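Local coordinates for protein methyltransferase (Pyrococcus horikoshii, PDB 1IXK) that probably transfers methyl groups from S-adenosyl-L-methionine to carbon 5 of cytidines in RNA, most likely tRNA, at residues Gly29-Arg34 and Pro299-Thr304; Lys61-Asn64 and Gln69-Arg72; Arg157-Asn162 and Val171-Ser176; Ser177-Gly182 and Gln222-Arg227; Asn254-Gln259 and Asn281-Glu286. All coordinates share one frame; numbering follows the deposited sequence.

Contact 1: residues Gly29-Arg34 and Pro299-Thr304; sequences GERAIR and PDVHET
Arg31 and Asp300 meet in a two-pronged, side-on salt bridge. Arg31 NE donates to Asp300 OD2 at 2.9 Å, and Arg31 NH2 donates to Asp300 OD1 at 3.0 Å, the latter bond nearly straight at 165°. Both carboxylate oxygens use their syn lone pairs and both lie near the guanidinium plane, although the two flat groups are tilted 33° against each other. Arginine suits the place because its NE and NH2 point the same way and match the spacing of a carboxylate; the extended chain, with CG opposite the backbone N (chi1 -177°), carries them across the gap. Arg31 NH2 has a second acceptor, the carboxylate of Glu276, and Tyr298 adds a cation-pi contact, so two acids and an aromatic ring hold this one guanidinium. The bridge joins the first turn of helix 31-38, in the N-terminal RsmF-like region, to the loop between strands 295-297 and 307-314 of the methyltransferase sheet, a surface clasp between distant parts of the chain. Asp300 OD2 is also bonded to a water that donates to it at 2.7 Å and accepts from Arg34 NE at 2.9 Å, lying in the plane of the Arg34 guanidinium. Arg34 thus reaches the acid through the water, while Arg31 CA lies 3.4 Å above the plane of the Arg34 guanidinium, toward its rim. Asp300 CB rests 3.6 Å from Arg34 O. Val301 supplies an apolar flank, its CG1 standing 3.8 Å from Arg31 NH2.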
# COMPACT_ATOMS: atom_id res chain seq x y z
N GLY A 29 13.83 -5.04 -19.31
CA GLY A 29 15.12 -5.28 -19.94
C GLY A 29 16.18 -5.65 -18.92
O GLY A 29 15.89 -6.35 -17.95
N GLU A 30 17.41 -5.17 -19.12
CA GLU A 30 18.51 -5.47 -18.20
C GLU A 30 18.25 -5.05 -16.76
O GLU A 30 18.83 -5.61 -15.83
CB GLU A 30 19.82 -4.83 -18.70
CG GLU A 30 19.74 -3.34 -18.98
CD GLU A 30 19.24 -3.01 -20.38
OE1 GLU A 30 18.09 -3.37 -20.71
OE2 GLU A 30 20.01 -2.40 -21.15
N ARG A 31 17.38 -4.07 -16.56
CA ARG A 31 17.06 -3.61 -15.21
C ARG A 31 16.38 -4.74 -14.43
O ARG A 31 16.37 -4.74 -13.20
CB ARG A 31 16.15 -2.38 -15.25
CG ARG A 31 15.82 -1.81 -13.88
CD ARG A 31 14.80 -0.69 -13.95
NE ARG A 31 14.48 -0.16 -12.63
CZ ARG A 31 13.63 0.84 -12.40
NH1 ARG A 31 13.00 1.42 -13.41
NH2 ARG A 31 13.42 1.26 -11.16
N ALA A 32 15.82 -5.70 -15.16
CA ALA A 32 15.14 -6.83 -14.54
C ALA A 32 16.00 -7.48 -13.46
O ALA A 32 15.52 -7.75 -12.36
CB ALA A 32 14.76 -7.85 -15.60
N ILE A 33 17.27 -7.72 -13.77
CA ILE A 33 18.17 -8.35 -12.81
C ILE A 33 18.39 -7.46 -11.58
O ILE A 33 18.43 -7.95 -10.46
CB ILE A 33 19.54 -8.67 -13.46
CG1 ILE A 33 20.47 -9.33 -12.44
CG2 ILE A 33 20.18 -7.41 -14.01
CD1 ILE A 33 19.97 -10.66 -11.93
N ARG A 34 18.53 -6.16 -11.80
CA ARG A 34 18.75 -5.22 -10.70
C ARG A 34 17.55 -5.16 -9.75
O ARG A 34 17.71 -5.01 -8.54
CB ARG A 34 19.07 -3.83 -11.25
CG ARG A 34 20.31 -3.81 -12.15
CD ARG A 34 20.95 -2.43 -12.24
NE ARG A 34 20.16 -1.47 -13.02
CZ ARG A 34 19.99 -1.54 -14.34
NH1 ARG A 34 20.54 -2.52 -15.04
NH2 ARG A 34 19.27 -0.62 -14.96
N PRO A 299 12.20 -1.80 -5.85
CA PRO A 299 13.18 -2.11 -4.81
C PRO A 299 14.61 -1.69 -5.15
O PRO A 299 15.43 -1.55 -4.25
CB PRO A 299 13.04 -3.62 -4.63
CG PRO A 299 12.64 -4.07 -6.00
CD PRO A 299 11.62 -3.04 -6.40
N ASP A 300 14.90 -1.47 -6.42
CA ASP A 300 16.25 -1.08 -6.81
C ASP A 300 16.51 0.42 -6.70
O ASP A 300 17.66 0.85 -6.76
CB ASP A 300 16.56 -1.58 -8.23
CG ASP A 300 15.74 -0.89 -9.30
OD1 ASP A 300 14.59 -0.48 -9.02
OD2 ASP A 300 16.24 -0.76 -10.44
N VAL A 301 15.46 1.21 -6.51
CA VAL A 301 15.64 2.64 -6.37
C VAL A 301 14.94 3.25 -5.15
O VAL A 301 15.40 4.24 -4.60
CB VAL A 301 15.16 3.41 -7.64
CG1 VAL A 301 15.94 2.94 -8.86
CG2 VAL A 301 13.69 3.19 -7.86
N HIS A 302 13.83 2.65 -4.72
CA HIS A 302 13.09 3.20 -3.59
C HIS A 302 13.26 2.48 -2.26
O HIS A 302 12.66 2.89 -1.25
CB HIS A 302 11.60 3.28 -3.93
CG HIS A 302 11.31 4.02 -5.19
ND1 HIS A 302 11.05 3.39 -6.39
CD2 HIS A 302 11.24 5.35 -5.44
CE1 HIS A 302 10.84 4.30 -7.33
NE2 HIS A 302 10.95 5.49 -6.78
N GLU A 303 14.05 1.41 -2.24
CA GLU A 303 14.27 0.66 -1.01
C GLU A 303 12.96 0.19 -0.38
O GLU A 303 12.81 0.22 0.84
CB GLU A 303 15.05 1.50 -0.00
CG GLU A 303 16.43 1.92 -0.49
CD GLU A 303 17.28 2.55 0.61
OE1 GLU A 303 18.43 2.93 0.32
OE2 GLU A 303 16.79 2.67 1.76
N THR A 304 12.03 -0.25 -1.21
CA THR A 304 10.74 -0.75 -0.75
C THR A 304 10.49 -2.02 -1.55
O THR A 304 11.30 -2.40 -2.38
CB THR A 304 9.59 0.23 -1.07
OG1 THR A 304 9.46 0.36 -2.49
CG2 THR A 304 9.86 1.61 -0.47
O HOH W 1 18.59 0.15 -11.27

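Contact 2: residues Lys61-Asn64 and Gln69-Arg72; sequences KRLN and QFKR
A split beta-alpha-beta unit of the N-terminal domain includes helix 56-65 and the outer strand 69-73 that follows it, and the last turn of this helix meets the start of the strand here. Phe70 is the strand's main contribution. Its ring reaches back to the helix, where Leu63 CB lies 3.8 Å from Phe70 CE1, and the two side chains run at about a right angle. Leucine suits this buried helix position because its aliphatic carbons can lie against an aromatic ring. Asn64 is the polar counterpart: its ND2 comes 3.3 Å from Phe70 CZ, and the amide plane is turned just 19° from the ring plane. Pointing CG away from the carbonyl carbon (chi1 -83°) brings ND2 obliquely to the ring near CZ and in range of two acceptors. One is the backbone oxygen of Phe68 in the connecting turn. The other is a water 3.0 Å from Asn64 ND2, which accepts as well from Phe70 N at 2.9 Å and so ties the helix side chain to the strand backbone. This water also sits over the centre of the Phe70 ring, 3.7 Å above its plane. Phe47 and Phe80 meet Phe70 edge-to-face, so that Phe70 also joins an aromatic cluster with strands 46-49 and 79-82. Such packing of a crossover helix on its antiparallel sheet, with strand 79-82 lying between the two parallel strands 46-49 and 69-73, is consistent with a ferredoxin-like domain.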
# COMPACT_ATOMS: atom_id res chain seq x y z
N LYS A 61 12.56 14.84 18.20
CA LYS A 61 13.53 15.32 19.18
C LYS A 61 13.73 14.27 20.28
O LYS A 61 14.85 14.03 20.72
CB LYS A 61 13.05 16.64 19.79
CG LYS A 61 13.02 17.78 18.79
CD LYS A 61 12.37 19.02 19.37
CE LYS A 61 12.25 20.12 18.33
NZ LYS A 61 11.46 21.27 18.85
N ARG A 62 12.64 13.64 20.70
CA ARG A 62 12.71 12.62 21.74
C ARG A 62 13.54 11.41 21.32
O ARG A 62 14.35 10.91 22.10
CB ARG A 62 11.30 12.16 22.13
CG ARG A 62 10.52 13.19 22.93
CD ARG A 62 9.13 12.67 23.29
NE ARG A 62 9.17 11.35 23.93
CZ ARG A 62 8.17 10.82 24.62
NH1 ARG A 62 7.04 11.51 24.78
NH2 ARG A 62 8.29 9.62 25.16
N LEU A 63 13.32 10.92 20.10
CA LEU A 63 14.06 9.76 19.61
C LEU A 63 15.53 10.08 19.34
O LEU A 63 16.41 9.28 19.66
CB LEU A 63 13.41 9.21 18.33
CG LEU A 63 12.10 8.43 18.55
CD1 LEU A 63 11.66 7.77 17.24
CD2 LEU A 63 12.33 7.37 19.61
N ASN A 64 15.79 11.24 18.75
CA ASN A 64 17.16 11.65 18.46
C ASN A 64 17.95 11.71 19.77
O ASN A 64 19.11 11.30 19.83
CB ASN A 64 17.18 13.02 17.79
CG ASN A 64 16.93 12.95 16.29
OD1 ASN A 64 16.70 13.98 15.65
ND2 ASN A 64 16.99 11.75 15.72
N GLN A 69 18.60 7.62 14.80
CA GLN A 69 18.76 8.53 13.67
C GLN A 69 17.90 7.94 12.55
O GLN A 69 17.74 6.73 12.45
CB GLN A 69 20.23 8.63 13.25
CG GLN A 69 21.13 9.13 14.37
CD GLN A 69 22.57 9.32 13.92
OE1 GLN A 69 23.15 8.47 13.25
NE2 GLN A 69 23.17 10.44 14.32
N PHE A 70 17.33 8.81 11.72
CA PHE A 70 16.45 8.34 10.66
C PHE A 70 16.28 9.36 9.54
O PHE A 70 16.57 10.54 9.72
CB PHE A 70 15.08 8.02 11.25
CG PHE A 70 14.70 8.89 12.42
CD1 PHE A 70 15.00 8.49 13.72
CD2 PHE A 70 14.09 10.12 12.21
CE1 PHE A 70 14.70 9.32 14.81
CE2 PHE A 70 13.79 10.96 13.30
CZ PHE A 70 14.09 10.55 14.59
N LYS A 71 15.80 8.89 8.39
CA LYS A 71 15.57 9.74 7.23
C LYS A 71 14.07 9.76 6.93
O LYS A 71 13.36 8.81 7.21
CB LYS A 71 16.30 9.20 6.00
CG LYS A 71 17.79 9.03 6.17
CD LYS A 71 18.39 8.42 4.91
CE LYS A 71 17.73 7.08 4.59
NZ LYS A 71 18.28 6.46 3.35
N ARG A 72 13.61 10.85 6.33
CA ARG A 72 12.19 10.98 6.01
C ARG A 72 11.76 10.07 4.86
O ARG A 72 12.54 9.77 3.96
CB ARG A 72 11.88 12.43 5.63
CG ARG A 72 11.08 13.19 6.68
CD ARG A 72 9.67 12.64 6.83
NE ARG A 72 8.95 12.61 5.55
CZ ARG A 72 8.68 13.69 4.81
NH1 ARG A 72 9.07 14.89 5.21
NH2 ARG A 72 8.02 13.55 3.67
O HOH W 2 17.52 11.55 12.73

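Contact 3: residues Arg157-Asn162 and Val171-Ser176; sequences RETRLN and VILFHS
Leu173, projecting from strand 171-174 toward helix 153-166, makes the apolar part of the contact. Its CD1 approaches Arg160 CB at 4.1 Å and Thr159 CG2 at 4.3 Å, fitting between two neighbouring side chains of the helix. Leucine suits this spot because its neighbours there, Ala148, Leu156 and the Thr159 methyl, are apolar. The polar part is carried by Arg160 and a water. The Arg160 and Leu173 side chains lie antiparallel, alongside one another; Arg160 has its CG turned away from the backbone N (chi1 -175°), and a bend at chi3 (-74°) turns the guanidinium toward the strand, which it reaches through the water. This accepts from Arg160 NH2 at 2.9 Å and from Leu173 N at 3.0 Å. Leu173 O lies at the guanidinium's edge, 3.9 Å from Arg160 NH2. The two branches of Thr159 have different partners: its methyl meets the leucine, while the single proton of OG1 must be shared between Arg155 O, the stronger partner, and Pro129 O in the glycine-rich loop predicted to bind S-adenosyl-L-methionine. Helix packed on the strand that follows it is the second half of the beta-alpha-beta unit 145-149, 153-166, 171-174, characteristic of the Rossmann-like class I methyltransferase fold.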
# COMPACT_ATOMS: atom_id res chain seq x y z
N ARG A 157 -9.30 -8.84 16.85
CA ARG A 157 -9.15 -8.54 18.27
C ARG A 157 -7.82 -7.87 18.53
O ARG A 157 -7.72 -6.93 19.33
CB ARG A 157 -9.25 -9.83 19.10
CG ARG A 157 -10.65 -10.37 19.23
CD ARG A 157 -10.64 -11.79 19.74
NE ARG A 157 -11.99 -12.29 19.98
CZ ARG A 157 -12.32 -13.58 19.96
NH1 ARG A 157 -11.39 -14.49 19.70
NH2 ARG A 157 -13.57 -13.95 20.19
N GLU A 158 -6.78 -8.36 17.87
CA GLU A 158 -5.43 -7.82 18.01
C GLU A 158 -5.41 -6.38 17.52
O GLU A 158 -4.85 -5.50 18.18
CB GLU A 158 -4.45 -8.66 17.18
CG GLU A 158 -3.09 -8.02 16.94
CD GLU A 158 -2.22 -8.83 15.99
OE1 GLU A 158 -2.68 -9.13 14.87
OE2 GLU A 158 -1.08 -9.18 16.37
N THR A 159 -6.03 -6.14 16.37
CA THR A 159 -6.09 -4.81 15.79
C THR A 159 -6.80 -3.83 16.71
O THR A 159 -6.37 -2.69 16.87
CB THR A 159 -6.79 -4.83 14.43
OG1 THR A 159 -6.02 -5.63 13.52
CG2 THR A 159 -6.92 -3.42 13.86
N ARG A 160 -7.90 -4.28 17.33
CA ARG A 160 -8.65 -3.43 18.23
C ARG A 160 -7.78 -2.97 19.39
O ARG A 160 -7.94 -1.86 19.89
CB ARG A 160 -9.90 -4.16 18.73
CG ARG A 160 -10.83 -3.31 19.58
CD ARG A 160 -12.18 -4.01 19.79
NE ARG A 160 -13.00 -3.97 18.58
CZ ARG A 160 -14.02 -4.79 18.35
NH1 ARG A 160 -14.35 -5.71 19.24
NH2 ARG A 160 -14.73 -4.67 17.22
N LEU A 161 -6.85 -3.82 19.82
CA LEU A 161 -5.95 -3.46 20.92
C LEU A 161 -4.92 -2.44 20.44
O LEU A 161 -4.57 -1.51 21.16
CB LEU A 161 -5.22 -4.69 21.46
CG LEU A 161 -6.03 -5.67 22.31
CD1 LEU A 161 -5.12 -6.78 22.81
CD2 LEU A 161 -6.68 -4.94 23.48
N ASN A 162 -4.41 -2.63 19.22
CA ASN A 162 -3.44 -1.71 18.66
C ASN A 162 -4.08 -0.32 18.56
O ASN A 162 -3.48 0.68 18.93
CB ASN A 162 -3.00 -2.17 17.27
CG ASN A 162 -2.03 -3.33 17.31
OD1 ASN A 162 -1.72 -3.86 18.38
ND2 ASN A 162 -1.54 -3.73 16.15
N VAL A 171 -12.74 4.25 14.31
CA VAL A 171 -12.77 3.06 13.46
C VAL A 171 -13.83 2.07 13.93
O VAL A 171 -14.03 1.88 15.13
CB VAL A 171 -11.40 2.33 13.45
CG1 VAL A 171 -11.48 1.08 12.56
CG2 VAL A 171 -10.32 3.26 12.93
N ILE A 172 -14.53 1.47 12.97
CA ILE A 172 -15.54 0.46 13.26
C ILE A 172 -15.06 -0.81 12.56
O ILE A 172 -14.83 -0.81 11.35
CB ILE A 172 -16.93 0.85 12.70
CG1 ILE A 172 -17.43 2.13 13.37
CG2 ILE A 172 -17.92 -0.29 12.94
CD1 ILE A 172 -18.80 2.58 12.91
N LEU A 173 -14.89 -1.89 13.32
CA LEU A 173 -14.40 -3.15 12.77
C LEU A 173 -15.50 -4.19 12.65
O LEU A 173 -16.17 -4.50 13.63
CB LEU A 173 -13.29 -3.72 13.65
CG LEU A 173 -12.00 -2.90 13.80
CD1 LEU A 173 -11.13 -3.54 14.88
CD2 LEU A 173 -11.27 -2.84 12.48
N PHE A 174 -15.67 -4.73 11.45
CA PHE A 174 -16.67 -5.76 11.22
C PHE A 174 -16.02 -7.11 10.95
O PHE A 174 -14.99 -7.19 10.27
CB PHE A 174 -17.55 -5.39 10.02
CG PHE A 174 -18.40 -4.18 10.24
CD1 PHE A 174 -18.99 -3.93 11.48
CD2 PHE A 174 -18.66 -3.30 9.19
CE1 PHE A 174 -19.81 -2.83 11.67
CE2 PHE A 174 -19.48 -2.19 9.37
CZ PHE A 174 -20.06 -1.96 10.62
N HIS A 175 -16.62 -8.17 11.48
CA HIS A 175 -16.10 -9.51 11.28
C HIS A 175 -16.77 -10.05 10.02
O HIS A 175 -17.75 -10.80 10.09
CB HIS A 175 -16.45 -10.41 12.46
CG HIS A 175 -15.87 -11.78 12.36
ND1 HIS A 175 -16.43 -12.88 12.99
CD2 HIS A 175 -14.77 -12.24 11.71
CE1 HIS A 175 -15.70 -13.95 12.72
NE2 HIS A 175 -14.69 -13.59 11.95
N SER A 176 -16.23 -9.66 8.87
CA SER A 176 -16.77 -10.06 7.58
C SER A 176 -15.76 -9.66 6.51
O SER A 176 -14.76 -9.02 6.82
CB SER A 176 -18.11 -9.34 7.34
OG SER A 176 -18.62 -9.57 6.04
O HOH W 3 -14.89 -1.92 16.28

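Contact 4: residues Ser177-Gly182 and Gln222-Arg227; sequences SSLHIG and QGLQMR
The short 3-10 turn 178-182 runs beside helix 215-235, coming nearest where Leu179 CA stands 7.9 Å from Arg227 CA. In this Rossmann-like methyltransferase the turn belongs to the connection between strands 171-174 and 188-194, and the contact sets that connection against a long helix of the same domain. Leu179 does nearly all the touching. With CG placed opposite the carbonyl carbon (chi1 -77°), its two methyls reach the helix. CD1 meets Leu224 CD1 at 4.4 Å, methyl to methyl, while CD2 lies 4.3 Å from Arg227 CB and 4.2 Å from Arg227 O. Leu224 and Arg227 are three residues apart on one side of the helix, so a single forked leucine can touch both. Arginine is well suited to this edge: its CB gives an apolar foothold, and the rest of the chain leads its charged end away from the turn. Leu228 and Lys231, further along the same helix, continue the patch around Leu179, and the contact is small and near the surface. At the start of the turn, the side chain of Ser177 fixes the backbone in an ST turn: Ser177 OG accepts from Leu179 N at 3.2 Å, with an N-H...O angle of 167°.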
# COMPACT_ATOMS: atom_id res chain seq x y z
N SER A 177 -16.02 -10.05 5.27
CA SER A 177 -15.15 -9.70 4.15
C SER A 177 -15.59 -8.34 3.62
O SER A 177 -16.77 -8.03 3.62
CB SER A 177 -15.27 -10.75 3.04
OG SER A 177 -14.69 -10.28 1.84
N SER A 178 -14.63 -7.53 3.16
CA SER A 178 -14.98 -6.21 2.64
C SER A 178 -15.85 -6.32 1.39
O SER A 178 -16.42 -5.32 0.94
CB SER A 178 -13.72 -5.40 2.34
OG SER A 178 -12.88 -6.07 1.42
N LEU A 179 -15.95 -7.52 0.83
CA LEU A 179 -16.78 -7.71 -0.36
C LEU A 179 -18.26 -7.50 -0.04
O LEU A 179 -19.07 -7.30 -0.94
CB LEU A 179 -16.56 -9.11 -0.95
CG LEU A 179 -15.28 -9.31 -1.76
CD1 LEU A 179 -15.16 -10.76 -2.18
CD2 LEU A 179 -15.29 -8.40 -2.98
N HIS A 180 -18.60 -7.54 1.25
CA HIS A 180 -19.98 -7.35 1.69
C HIS A 180 -20.25 -5.89 2.03
O HIS A 180 -21.31 -5.55 2.57
CB HIS A 180 -20.26 -8.20 2.94
CG HIS A 180 -20.11 -9.67 2.72
ND1 HIS A 180 -20.96 -10.40 1.92
CD2 HIS A 180 -19.21 -10.55 3.21
CE1 HIS A 180 -20.58 -11.66 1.92
NE2 HIS A 180 -19.52 -11.79 2.69
N ILE A 181 -19.30 -5.02 1.72
CA ILE A 181 -19.43 -3.60 2.03
C ILE A 181 -20.75 -3.01 1.51
O ILE A 181 -21.34 -2.14 2.15
CB ILE A 181 -18.22 -2.81 1.48
CG1 ILE A 181 -18.20 -1.39 2.08
CG2 ILE A 181 -18.26 -2.76 -0.04
CD1 ILE A 181 -16.89 -0.66 1.86
N GLY A 182 -21.23 -3.51 0.38
CA GLY A 182 -22.48 -3.00 -0.17
C GLY A 182 -23.70 -3.23 0.70
O GLY A 182 -24.69 -2.51 0.59
N GLN A 222 -5.80 -11.10 -9.61
CA GLN A 222 -6.35 -10.13 -10.55
C GLN A 222 -7.87 -10.14 -10.50
O GLN A 222 -8.51 -9.09 -10.50
CB GLN A 222 -5.90 -10.44 -11.97
CG GLN A 222 -6.62 -9.59 -13.02
CD GLN A 222 -6.21 -9.94 -14.43
OE1 GLN A 222 -6.36 -11.08 -14.86
NE2 GLN A 222 -5.71 -8.96 -15.16
N GLY A 223 -8.44 -11.34 -10.46
CA GLY A 223 -9.88 -11.48 -10.41
C GLY A 223 -10.42 -10.92 -9.11
O GLY A 223 -11.40 -10.18 -9.09
N LEU A 224 -9.77 -11.29 -8.01
CA LEU A 224 -10.19 -10.81 -6.71
C LEU A 224 -10.05 -9.29 -6.65
O LEU A 224 -10.90 -8.60 -6.08
CB LEU A 224 -9.35 -11.45 -5.61
CG LEU A 224 -9.67 -11.03 -4.17
CD1 LEU A 224 -11.14 -11.26 -3.87
CD2 LEU A 224 -8.78 -11.82 -3.21
N GLN A 225 -8.98 -8.77 -7.25
CA GLN A 225 -8.75 -7.32 -7.27
C GLN A 225 -9.86 -6.62 -8.04
O GLN A 225 -10.37 -5.58 -7.61
CB GLN A 225 -7.40 -7.01 -7.92
CG GLN A 225 -6.19 -7.34 -7.07
CD GLN A 225 -6.18 -6.58 -5.76
OE1 GLN A 225 -6.95 -6.89 -4.85
NE2 GLN A 225 -5.31 -5.59 -5.66
N MSE A 226 -10.22 -7.19 -9.18
CA MSE A 226 -11.28 -6.63 -10.01
C MSE A 226 -12.59 -6.63 -9.21
O MSE A 226 -13.31 -5.63 -9.20
CB MSE A 226 -11.45 -7.47 -11.29
CG MSE A 226 -10.31 -7.31 -12.32
SE MSE A 226 -10.42 -8.45 -13.73
CE MSE A 226 -11.87 -7.86 -14.57
N ARG A 227 -12.89 -7.74 -8.54
CA ARG A 227 -14.12 -7.83 -7.75
C ARG A 227 -14.15 -6.78 -6.66
O ARG A 227 -15.16 -6.12 -6.45
CB ARG A 227 -14.25 -9.21 -7.10
CG ARG A 227 -14.57 -10.35 -8.03
CD ARG A 227 -14.59 -11.67 -7.27
NE ARG A 227 -14.82 -12.81 -8.15
CZ ARG A 227 -15.98 -13.09 -8.73
NH1 ARG A 227 -17.04 -12.31 -8.52
NH2 ARG A 227 -16.09 -14.14 -9.53

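Contact 5: residues Asn254-Gln259 and Asn281-Glu286; sequences NEFVIQ and NPFGIE
Glu255 OE2 is gripped twice, by a salt bridge from Arg296 NE and by the backbone N of Leu279, which anchors the first turn of helix 255-264 next to the residue that meets the loop 281-286. That residue, Phe256, carries the contact. Its ring presents an edge to Pro282, with Phe256 CE1 3.7 Å from Pro282 CG, which lies near the plane of the aromatic ring. Phe256 CZ also approaches the edge of the Phe283 ring, 4.5 Å from Phe283 CD2. Apolar rings suit these places: the proline is rigid in the loop, and the phenylalanines bring broad carbon surfaces that need no polar partner. The loop is shaped by two overlapping turns, in which Gly284 N bonds Asn281 O at 3.1 Å and Ile285 N bonds Pro282 O at 3.0 Å. Gly284 fits there because its backbone angles (phi 83°) would press a side chain against the preceding carbonyl oxygen. Gln259 uses its side-chain oxygen to accept from Ser288 N, further along the same loop. Phe256 touches Gln222 of helix 215-235, and Pro282 and Phe283 reach Leu27 of helix 18-28, while Glu255 and Ile258 pack on Phe308 of strand 307-314.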
# COMPACT_ATOMS: atom_id res chain seq x y z
N ASN A 254 -2.04 -4.89 -11.69
CA ASN A 254 -1.91 -3.44 -11.59
C ASN A 254 -2.53 -2.66 -12.75
O ASN A 254 -3.73 -2.36 -12.75
CB ASN A 254 -0.42 -3.07 -11.45
CG ASN A 254 0.22 -3.65 -10.20
OD1 ASN A 254 -0.44 -3.86 -9.19
ND2 ASN A 254 1.53 -3.88 -10.26
N GLU A 255 -1.69 -2.32 -13.73
CA GLU A 255 -2.14 -1.56 -14.90
C GLU A 255 -3.35 -2.16 -15.61
O GLU A 255 -4.24 -1.43 -16.04
CB GLU A 255 -0.99 -1.42 -15.90
CG GLU A 255 0.12 -0.47 -15.45
CD GLU A 255 1.20 -1.12 -14.59
OE1 GLU A 255 1.06 -2.31 -14.24
OE2 GLU A 255 2.18 -0.43 -14.27
N PHE A 256 -3.37 -3.48 -15.75
CA PHE A 256 -4.49 -4.16 -16.42
C PHE A 256 -5.81 -3.95 -15.68
O PHE A 256 -6.87 -3.78 -16.29
CB PHE A 256 -4.22 -5.66 -16.53
CG PHE A 256 -3.25 -6.04 -17.61
CD1 PHE A 256 -2.43 -5.10 -18.21
CD2 PHE A 256 -3.14 -7.37 -18.01
CE1 PHE A 256 -1.51 -5.47 -19.19
CE2 PHE A 256 -2.22 -7.76 -18.98
CZ PHE A 256 -1.40 -6.80 -19.57
N VAL A 257 -5.75 -3.98 -14.35
CA VAL A 257 -6.94 -3.80 -13.54
C VAL A 257 -7.41 -2.35 -13.65
O VAL A 257 -8.61 -2.08 -13.76
CB VAL A 257 -6.68 -4.14 -12.06
CG1 VAL A 257 -7.92 -3.85 -11.23
CG2 VAL A 257 -6.28 -5.60 -11.94
N ILE A 258 -6.46 -1.42 -13.61
CA ILE A 258 -6.79 -0.00 -13.71
C ILE A 258 -7.36 0.32 -15.10
O ILE A 258 -8.32 1.08 -15.21
CB ILE A 258 -5.55 0.88 -13.42
CG1 ILE A 258 -5.05 0.60 -11.99
CG2 ILE A 258 -5.91 2.36 -13.53
CD1 ILE A 258 -6.14 0.71 -10.95
N GLN A 259 -6.76 -0.24 -16.15
CA GLN A 259 -7.28 0.01 -17.50
C GLN A 259 -8.71 -0.52 -17.59
O GLN A 259 -9.59 0.11 -18.17
CB GLN A 259 -6.42 -0.69 -18.56
CG GLN A 259 -6.92 -0.42 -19.98
CD GLN A 259 -6.77 1.04 -20.38
OE1 GLN A 259 -5.66 1.53 -20.52
NE2 GLN A 259 -7.88 1.73 -20.55
N ASN A 281 2.82 0.41 -21.76
CA ASN A 281 3.03 -0.49 -22.89
C ASN A 281 3.61 -1.82 -22.39
O ASN A 281 4.57 -2.33 -22.96
CB ASN A 281 3.98 0.13 -23.92
CG ASN A 281 3.93 -0.59 -25.26
OD1 ASN A 281 4.93 -0.66 -25.98
ND2 ASN A 281 2.76 -1.11 -25.61
N PRO A 282 3.03 -2.39 -21.33
CA PRO A 282 3.56 -3.66 -20.81
C PRO A 282 3.37 -4.79 -21.82
O PRO A 282 2.26 -5.04 -22.27
CB PRO A 282 2.76 -3.87 -19.54
CG PRO A 282 1.42 -3.28 -19.90
CD PRO A 282 1.82 -1.99 -20.59
N PHE A 283 4.46 -5.47 -22.16
CA PHE A 283 4.42 -6.58 -23.11
C PHE A 283 3.97 -6.11 -24.50
O PHE A 283 3.50 -6.92 -25.31
CB PHE A 283 3.48 -7.68 -22.62
CG PHE A 283 3.79 -8.19 -21.24
CD1 PHE A 283 5.05 -8.68 -20.92
CD2 PHE A 283 2.79 -8.22 -20.26
CE1 PHE A 283 5.32 -9.20 -19.65
CE2 PHE A 283 3.05 -8.73 -18.99
CZ PHE A 283 4.31 -9.22 -18.68
N GLY A 284 4.10 -4.82 -24.77
CA GLY A 284 3.70 -4.29 -26.06
C GLY A 284 2.22 -3.99 -26.15
O GLY A 284 1.70 -3.67 -27.22
N ILE A 285 1.52 -4.12 -25.03
CA ILE A 285 0.09 -3.85 -24.97
C ILE A 285 -0.11 -2.38 -24.66
O ILE A 285 0.18 -1.94 -23.55
CB ILE A 285 -0.59 -4.68 -23.86
CG1 ILE A 285 -0.27 -6.16 -24.04
CG2 ILE A 285 -2.09 -4.42 -23.86
CD1 ILE A 285 -0.64 -6.72 -25.40
N GLU A 286 -0.61 -1.62 -25.63
CA GLU A 286 -0.83 -0.19 -25.44
C GLU A 286 -2.00 0.15 -24.53
O GLU A 286 -3.16 -0.15 -24.85
CB GLU A 286 -1.01 0.51 -26.80
CG GLU A 286 0.28 1.07 -27.40
CD GLU A 286 0.96 0.13 -28.38
OE1 GLU A 286 0.41 -0.08 -29.49
OE2 GLU A 286 2.04 -0.40 -28.05

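Overall arrangement
From the N terminus, the first segment of contact 1 waits until residues 299-304 return to it, so contact 1 closes the largest loop and encloses the other four, which follow in series without crossing. Contact 2 closes a short helix-to-strand connection in the N-terminal domain, about 40 Å between centres from contact 5. Contact 3 completes a beta-alpha-beta unit of the methyltransferase domain, and contact 4 opens right after it, tying the next connection to helix 215-235. Contact 5 then fastens helix 255-264 to a later loop; it touches contact 4 through Gln222. Contact 1 finally clasps helix 31-38 to the loop between the last two strands of the methyltransferase sheet.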